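Local coordinates for Alr4995 protein (PDB 6LRF) that probably degrades arginine in two steps, its arginine dihydrolase activity yielding ornithine, ammonia and carbon dioxide and its ornithine cyclodeaminase activity turning ornithine into proline, at residues F7-P12 with Q46-H51; L66-N71 with L256-A261. All coordinates share one frame; numbering follows the deposited sequence.

Contact 1 (F7-P12 with Q46-H51); sequences FLMCPP and QILKEH
Phe-7, on strand 6-9, faces Leu-48, near the C-terminal end of helix 34-49, with their CA atoms 8.5 Å apart, a spacing spanned by their side chains. Leu-48 carries the helix side of the contact. Its CG stands anti to the backbone N (chi1 -166°), which sends both methyl groups over one face of the Phe-7 ring, the two side chains crossing at about a right angle. CD2 sits above the root of the ring, 3.8 Å from Phe-7 CG; it makes an off-centre CH-pi contact, 4.2 Å from the centroid. CD1 lies over the rim of the same face, 4.0 Å from Phe-7 CE2, so both methyls are displaced toward the CG-CD2-CE2 side. Strand 6-9, helix 34-49 and the parallel neighbouring strand 53-56 form a beta-alpha-beta crossover, and this contact packs its helix on its first strand within the domain related to the GME family. Val-221 of strand 221-223 touches both Phe-7 and Leu-48. Met-9, present as selenomethionine, points the same way as Phe-7, and its SE meets Leu-48 CD2 at 4.1 Å; Trp-41 and Leu-44 of the helix also border it. Beyond Leu-48 the chain is tied down by His-51, whose ND1 donates in the plane of its ring to Ile-47 O at 3.1 Å (N-H...O 152°). Ile-47 O also accepts from Glu-50 N, so two donors grip it, and His-51 N bonds to Leu-48 O at 2.9 Å.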
ATOM      1  N   PHE B   7     -29.113  22.590 -49.432  1.00 32.15           N
ATOM      2  CA  PHE B   7     -28.374  22.793 -48.185  1.00 35.43           C
ATOM      3  C   PHE B   7     -28.200  24.273 -47.929  1.00 34.85           C
ATOM      4  O   PHE B   7     -28.025  25.050 -48.865  1.00 32.04           O
ATOM      5  CB  PHE B   7     -26.995  22.136 -48.230  1.00 30.99           C
ATOM      6  CG  PHE B   7     -27.038  20.644 -48.232  1.00 36.20           C
ATOM      7  CD1 PHE B   7     -26.956  19.934 -47.037  1.00 29.65           C
ATOM      8  CD2 PHE B   7     -27.161  19.946 -49.427  1.00 35.56           C
ATOM      9  CE1 PHE B   7     -26.999  18.546 -47.026  1.00 32.09           C
ATOM     10  CE2 PHE B   7     -27.201  18.551 -49.435  1.00 40.92           C
ATOM     11  CZ  PHE B   7     -27.118  17.847 -48.227  1.00 39.80           C
ATOM     12  N   LEU B   8     -28.246  24.655 -46.659  1.00 27.50           N
ATOM     13  CA  LEU B   8     -27.980  26.027 -46.260  1.00 26.54           C
ATOM     14  C   LEU B   8     -26.557  26.149 -45.742  1.00 30.77           C
ATOM     15  O   LEU B   8     -26.144  25.343 -44.906  1.00 27.91           O
ATOM     16  CB  LEU B   8     -28.955  26.450 -45.183  1.00 25.44           C
ATOM     17  CG  LEU B   8     -28.754  27.839 -44.624  1.00 26.92           C
ATOM     18  CD1 LEU B   8     -29.013  28.841 -45.735  1.00 28.95           C
ATOM     19  CD2 LEU B   8     -29.706  28.014 -43.482  1.00 21.80           C
HETATM   20  N   MSE B   9     -25.808  27.134 -46.236  1.00 29.57           N
HETATM   21  CA  MSE B   9     -24.466  27.410 -45.716  1.00 30.13           C
HETATM   22  C   MSE B   9     -24.287  28.890 -45.426  1.00 33.21           C
HETATM   23  O   MSE B   9     -25.199  29.685 -45.611  1.00 31.99           O
HETATM   24  CB  MSE B   9     -23.387  26.942 -46.692  1.00 37.71           C
HETATM   25  CG  MSE B   9     -23.411  25.451 -46.935  1.00 35.68           C
HETATM   26 SE   MSE B   9     -21.939  24.773 -48.059  1.00 63.27          SE
HETATM   27  CE  MSE B   9     -20.403  25.210 -46.904  1.00 45.14           C
ATOM     28  N   CYS B  10     -23.112  29.259 -44.947  1.00 31.41           N
ATOM     29  CA  CYS B  10     -22.837  30.652 -44.673  1.00 31.74           C
ATOM     30  C   CYS B  10     -21.345  30.881 -44.809  1.00 42.75           C
ATOM     31  O   CYS B  10     -20.545  30.254 -44.096  1.00 37.44           O
ATOM     32  CB  CYS B  10     -23.334  31.049 -43.286  1.00 35.40           C
ATOM     33  SG  CYS B  10     -23.038  32.766 -42.849  1.00 38.54           S
ATOM     34  N   PRO B  11     -20.962  31.763 -45.748  1.00 41.54           N
ATOM     35  CA  PRO B  11     -19.557  32.028 -46.066  1.00 42.09           C
ATOM     36  C   PRO B  11     -18.787  32.626 -44.883  1.00 39.47           C
ATOM     37  O   PRO B  11     -19.362  33.333 -44.051  1.00 36.00           O
ATOM     38  CB  PRO B  11     -19.646  33.011 -47.243  1.00 44.17           C
ATOM     39  CG  PRO B  11     -20.975  33.659 -47.095  1.00 43.23           C
ATOM     40  CD  PRO B  11     -21.875  32.582 -46.563  1.00 39.46           C
ATOM     41  N   PRO B  12     -17.480  32.327 -44.808  1.00 44.94           N
ATOM     42  CA  PRO B  12     -16.620  32.711 -43.682  1.00 44.25           C
ATOM     43  C   PRO B  12     -16.151  34.162 -43.692  1.00 44.50           C
ATOM     44  O   PRO B  12     -15.029  34.409 -43.249  1.00 47.63           O
ATOM     45  CB  PRO B  12     -15.417  31.775 -43.839  1.00 45.01           C
ATOM     46  CG  PRO B  12     -15.366  31.479 -45.288  1.00 40.25           C
ATOM     47  CD  PRO B  12     -16.783  31.430 -45.751  1.00 40.46           C
ATOM     48  N   GLN B  46     -17.912  24.265 -53.166  1.00 49.43           N
ATOM     49  CA  GLN B  46     -17.802  23.847 -54.564  1.00 51.64           C
ATOM     50  C   GLN B  46     -18.203  22.381 -54.753  1.00 52.10           C
ATOM     51  O   GLN B  46     -18.964  22.060 -55.669  1.00 50.71           O
ATOM     52  CB  GLN B  46     -16.376  24.070 -55.095  1.00 52.73           C
ATOM     53  CG  GLN B  46     -15.925  25.536 -55.197  1.00 54.03           C
ATOM     54  CD  GLN B  46     -16.811  26.383 -56.093  1.00 61.99           C
ATOM     55  OE1 GLN B  46     -17.340  25.904 -57.100  1.00 67.68           O
ATOM     56  NE2 GLN B  46     -16.953  27.664 -55.745  1.00 59.83           N
ATOM     57  N   ILE B  47     -17.697  21.502 -53.885  1.00 49.12           N
ATOM     58  CA  ILE B  47     -18.015  20.077 -53.969  1.00 50.16           C
ATOM     59  C   ILE B  47     -19.511  19.829 -53.801  1.00 52.12           C
ATOM     60  O   ILE B  47     -20.121  19.072 -54.568  1.00 53.70           O
ATOM     61  CB  ILE B  47     -17.262  19.256 -52.911  1.00 49.41           C
ATOM     62  CG1 ILE B  47     -15.760  19.256 -53.197  1.00 53.84           C
ATOM     63  CG2 ILE B  47     -17.768  17.830 -52.902  1.00 48.94           C
ATOM     64  CD1 ILE B  47     -14.926  18.669 -52.072  1.00 48.38           C
ATOM     65  N   LEU B  48     -20.100  20.481 -52.802  1.00 49.48           N
ATOM     66  CA  LEU B  48     -21.505  20.274 -52.489  1.00 44.96           C
ATOM     67  C   LEU B  48     -22.398  20.819 -53.597  1.00 47.56           C
ATOM     68  O   LEU B  48     -23.407  20.199 -53.949  1.00 48.55           O
ATOM     69  CB  LEU B  48     -21.861  20.924 -51.142  1.00 47.62           C
ATOM     70  CG  LEU B  48     -23.200  20.512 -50.519  1.00 45.03           C
ATOM     71  CD1 LEU B  48     -23.308  19.000 -50.434  1.00 40.65           C
ATOM     72  CD2 LEU B  48     -23.377  21.130 -49.141  1.00 39.61           C
ATOM     73  N   LYS B  49     -22.018  21.975 -54.143  1.00 52.83           N
ATOM     74  CA  LYS B  49     -22.754  22.619 -55.234  1.00 48.88           C
ATOM     75  C   LYS B  49     -22.846  21.724 -56.473  1.00 49.78           C
ATOM     76  O   LYS B  49     -23.729  21.904 -57.318  1.00 47.02           O
ATOM     77  CB  LYS B  49     -22.096  23.954 -55.602  1.00 46.66           C
ATOM     78  CG  LYS B  49     -22.910  25.172 -55.207  1.00 43.56           C
ATOM     79  CD  LYS B  49     -24.334  25.065 -55.776  1.00 53.68           C
ATOM     80  CE  LYS B  49     -25.235  26.249 -55.380  1.00 45.78           C
ATOM     81  NZ  LYS B  49     -26.633  26.145 -55.934  1.00 40.76           N
ATOM     82  N   GLU B  50     -21.935  20.753 -56.556  1.00 51.05           N
ATOM     83  CA  GLU B  50     -21.884  19.802 -57.663  1.00 52.10           C
ATOM     84  C   GLU B  50     -22.827  18.609 -57.470  1.00 53.22           C
ATOM     85  O   GLU B  50     -23.053  17.838 -58.401  1.00 51.55           O
ATOM     86  CB  GLU B  50     -20.446  19.295 -57.862  1.00 54.54           C
ATOM     87  CG  GLU B  50     -19.453  20.362 -58.357  1.00 63.15           C
ATOM     88  CD  GLU B  50     -18.020  19.832 -58.534  1.00 66.56           C
ATOM     89  OE1 GLU B  50     -17.433  19.323 -57.553  1.00 67.62           O
ATOM     90  OE2 GLU B  50     -17.468  19.939 -59.650  1.00 72.77           O
ATOM     91  N   HIS B  51     -23.378  18.450 -56.270  1.00 50.13           N
ATOM     92  CA  HIS B  51     -24.310  17.350 -56.021  1.00 49.59           C
ATOM     93  C   HIS B  51     -25.648  17.828 -55.466  1.00 45.08           C
ATOM     94  O   HIS B  51     -26.551  17.026 -55.233  1.00 44.06           O
ATOM     95  CB  HIS B  51     -23.695  16.330 -55.062  1.00 48.19           C
ATOM     96  CG  HIS B  51     -22.425  15.719 -55.566  1.00 54.61           C
ATOM     97  ND1 HIS B  51     -21.186  16.273 -55.325  1.00 56.25           N
ATOM     98  CD2 HIS B  51     -22.204  14.604 -56.301  1.00 55.24           C
ATOM     99  CE1 HIS B  51     -20.254  15.523 -55.888  1.00 57.44           C
ATOM    100  NE2 HIS B  51     -20.846  14.506 -56.490  1.00 61.12           N
TER

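Contact 2 (L66-N71 with L256-A261)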
ATOM      1  N   LEU B  66     -21.761  31.959 -37.156  1.00 35.61           N
ATOM      2  CA  LEU B  66     -22.881  31.917 -38.087  1.00 37.39           C
ATOM      3  C   LEU B  66     -22.589  30.959 -39.254  1.00 35.26           C
ATOM      4  O   LEU B  66     -23.506  30.475 -39.914  1.00 33.67           O
ATOM      5  CB  LEU B  66     -23.198  33.322 -38.600  1.00 34.76           C
ATOM      6  CG  LEU B  66     -24.605  33.519 -39.158  1.00 35.18           C
ATOM      7  CD1 LEU B  66     -25.590  33.692 -38.022  1.00 33.95           C
ATOM      8  CD2 LEU B  66     -24.669  34.703 -40.121  1.00 37.18           C
ATOM      9  N   VAL B  67     -21.314  30.658 -39.488  1.00 34.08           N
ATOM     10  CA  VAL B  67     -20.936  29.695 -40.517  1.00 27.13           C
ATOM     11  C   VAL B  67     -21.423  28.281 -40.178  1.00 28.95           C
ATOM     12  O   VAL B  67     -21.498  27.412 -41.047  1.00 25.20           O
ATOM     13  CB  VAL B  67     -19.406  29.653 -40.716  1.00 35.63           C
ATOM     14  CG1 VAL B  67     -18.909  30.963 -41.302  1.00 34.59           C
ATOM     15  CG2 VAL B  67     -18.703  29.354 -39.390  1.00 34.28           C
ATOM     16  N   PHE B  68     -21.744  28.052 -38.912  1.00 28.55           N
ATOM     17  CA  PHE B  68     -22.168  26.727 -38.467  1.00 25.76           C
ATOM     18  C   PHE B  68     -23.690  26.615 -38.536  1.00 28.40           C
ATOM     19  O   PHE B  68     -24.391  26.564 -37.515  1.00 25.33           O
ATOM     20  CB  PHE B  68     -21.633  26.450 -37.065  1.00 27.20           C
ATOM     21  CG  PHE B  68     -20.129  26.263 -37.027  1.00 30.49           C
ATOM     22  CD1 PHE B  68     -19.494  25.487 -38.000  1.00 28.83           C
ATOM     23  CD2 PHE B  68     -19.356  26.880 -36.048  1.00 33.32           C
ATOM     24  CE1 PHE B  68     -18.113  25.313 -37.984  1.00 37.44           C
ATOM     25  CE2 PHE B  68     -17.971  26.712 -36.016  1.00 34.22           C
ATOM     26  CZ  PHE B  68     -17.346  25.932 -36.981  1.00 34.30           C
ATOM     27  N   THR B  69     -24.185  26.585 -39.771  1.00 26.52           N
ATOM     28  CA  THR B  69     -25.623  26.574 -40.035  1.00 25.43           C
ATOM     29  C   THR B  69     -26.320  25.310 -39.541  1.00 23.79           C
ATOM     30  O   THR B  69     -27.532  25.326 -39.372  1.00 25.62           O
ATOM     31  CB  THR B  69     -25.911  26.724 -41.538  1.00 26.42           C
ATOM     32  OG1 THR B  69     -25.177  25.725 -42.255  1.00 27.49           O
ATOM     33  CG2 THR B  69     -25.509  28.114 -42.030  1.00 25.78           C
ATOM     34  N   ALA B  70     -25.570  24.220 -39.322  1.00 26.45           N
ATOM     35  CA  ALA B  70     -26.129  23.015 -38.695  1.00 23.30           C
ATOM     36  C   ALA B  70     -26.924  23.392 -37.447  1.00 23.07           C
ATOM     37  O   ALA B  70     -27.972  22.798 -37.146  1.00 25.64           O
ATOM     38  CB  ALA B  70     -25.023  22.003 -38.340  1.00 26.19           C
ATOM     39  N   ASN B  71     -26.448  24.415 -36.744  1.00 23.05           N
ATOM     40  CA  ASN B  71     -27.080  24.843 -35.501  1.00 22.13           C
ATOM     41  C   ASN B  71     -28.154  25.902 -35.677  1.00 21.52           C
ATOM     42  O   ASN B  71     -28.671  26.395 -34.703  1.00 24.54           O
ATOM     43  CB  ASN B  71     -26.026  25.372 -34.524  1.00 27.09           C
ATOM     44  CG  ASN B  71     -24.864  24.408 -34.348  1.00 27.61           C
ATOM     45  OD1 ASN B  71     -23.715  24.748 -34.627  1.00 27.63           O
ATOM     46  ND2 ASN B  71     -25.167  23.188 -33.909  1.00 23.62           N
ATOM     47  N   LEU B 256     -11.981  23.080 -37.744  1.00 39.36           N
ATOM     48  CA  LEU B 256     -11.768  22.167 -36.620  1.00 43.45           C
ATOM     49  C   LEU B 256     -11.255  22.949 -35.416  1.00 42.70           C
ATOM     50  O   LEU B 256     -11.366  22.486 -34.289  1.00 45.33           O
ATOM     51  CB  LEU B 256     -10.790  21.044 -36.979  1.00 44.36           C
ATOM     52  CG  LEU B 256     -11.376  19.644 -37.205  1.00 47.28           C
ATOM     53  CD1 LEU B 256     -12.029  19.541 -38.572  1.00 45.10           C
ATOM     54  CD2 LEU B 256     -10.327  18.539 -37.019  1.00 43.73           C
ATOM     55  N   LYS B 257     -10.709  24.143 -35.666  1.00 44.21           N
ATOM     56  CA  LYS B 257     -10.229  25.037 -34.605  1.00 45.09           C
ATOM     57  C   LYS B 257     -11.353  25.634 -33.764  1.00 49.19           C
ATOM     58  O   LYS B 257     -11.133  25.994 -32.601  1.00 46.86           O
ATOM     59  CB  LYS B 257      -9.402  26.180 -35.194  1.00 48.85           C
ATOM     60  CG  LYS B 257      -8.120  25.752 -35.888  1.00 48.89           C
ATOM     61  CD  LYS B 257      -7.364  26.976 -36.378  1.00 54.82           C
ATOM     62  CE  LYS B 257      -6.040  26.605 -37.021  1.00 60.54           C
ATOM     63  NZ  LYS B 257      -5.208  27.817 -37.279  1.00 64.39           N
ATOM     64  N   ALA B 258     -12.545  25.762 -34.350  1.00 47.26           N
ATOM     65  CA  ALA B 258     -13.707  26.249 -33.607  1.00 44.65           C
ATOM     66  C   ALA B 258     -14.600  25.093 -33.164  1.00 40.40           C
ATOM     67  O   ALA B 258     -15.632  25.304 -32.535  1.00 37.44           O
ATOM     68  CB  ALA B 258     -14.498  27.237 -34.440  1.00 45.71           C
ATOM     69  N   GLY B 259     -14.203  23.875 -33.514  1.00 41.47           N
ATOM     70  CA  GLY B 259     -14.911  22.686 -33.082  1.00 37.94           C
ATOM     71  C   GLY B 259     -15.993  22.203 -34.036  1.00 40.94           C
ATOM     72  O   GLY B 259     -16.939  21.528 -33.607  1.00 35.37           O
ATOM     73  N   GLY B 260     -15.858  22.535 -35.321  1.00 37.01           N
ATOM     74  CA  GLY B 260     -16.795  22.065 -36.333  1.00 31.76           C
ATOM     75  C   GLY B 260     -16.139  21.644 -37.635  1.00 34.99           C
ATOM     76  O   GLY B 260     -15.001  22.007 -37.907  1.00 37.05           O
ATOM     77  N   ALA B 261     -16.843  20.855 -38.439  1.00 32.55           N
ATOM     78  CA  ALA B 261     -16.317  20.456 -39.747  1.00 37.56           C
ATOM     79  C   ALA B 261     -17.424  20.466 -40.801  1.00 31.19           C
ATOM     80  O   ALA B 261     -18.288  21.347 -40.793  1.00 31.37           O
ATOM     81  CB  ALA B 261     -15.653  19.078 -39.676  1.00 36.13           C
TER
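Phe-68 packs the outer end of its ring (CE1, CZ, CE2) against Ala-258 and Gly-260, in the turn that follows helix 253-256. That helix ends in a Schellman motif: Gly-259 is the C-prime residue with positive phi (92°), Gly-260 N bonds back to Phe-255 O, and Gly-259 N makes a weak bond to Leu-256 O. Phe-68 CG lies anti to the carbonyl carbon (chi1 -69°), turning the ring toward 256-261. The methyl of Ala-258 lies near the ring plane, with CB 3.8 Å from Phe-68 CE2. Gly-260 CA approaches obliquely, 3.9 Å from Phe-68 CE1, and CZ touches both partners. The bare CA matters here, because a CB at Gly-260 would stand only 2.6 Å from that same CE1. Val-67 CG2 covers one face of the ring, 4.0 Å above its centre, which helps to fix the ring's rotation. With the ring cut back to an alanine here, Ala-258 CB and Gly-260 CA are likely to lose their aromatic neighbour, opening a gap between the loops. Phe-68 is also the centre of an inverse gamma turn, closed by a weak bond from Thr-69 N to Val-67 O. The touching residues are buried in the region related to dimethylarginine dimethylhydrolases, and polar partners secure the backbones: Tyr-167 OH is hydrogen-bonded to Gly-259 O, Asn-22 ND2 to Ala-258 O, and Arg-90 NH2 to Phe-68 O.

How the contacts relate
Contact 1 closes along the chain before contact 2 opens, and their centres lie about 14 Å apart, on the same side of the chain's centre, in the domain related to the GME family. The three-stranded mixed sheet joins them: its middle strand 6-9 belongs to contact 1, its parallel edge strand 53-56 runs on into the loop of 66-71, and its antiparallel edge strand 267-268 follows the turn of 256-261. The two also meet directly, through a probable hydrogen bond of 2.8 Å between Leu-8 O and Thr-69 OG1 and by packing of Cys-10 on Leu-66 and Val-67. Contact 1 packs a helix on this sheet and contact 2 joins its connecting loops, consistent with one structural module.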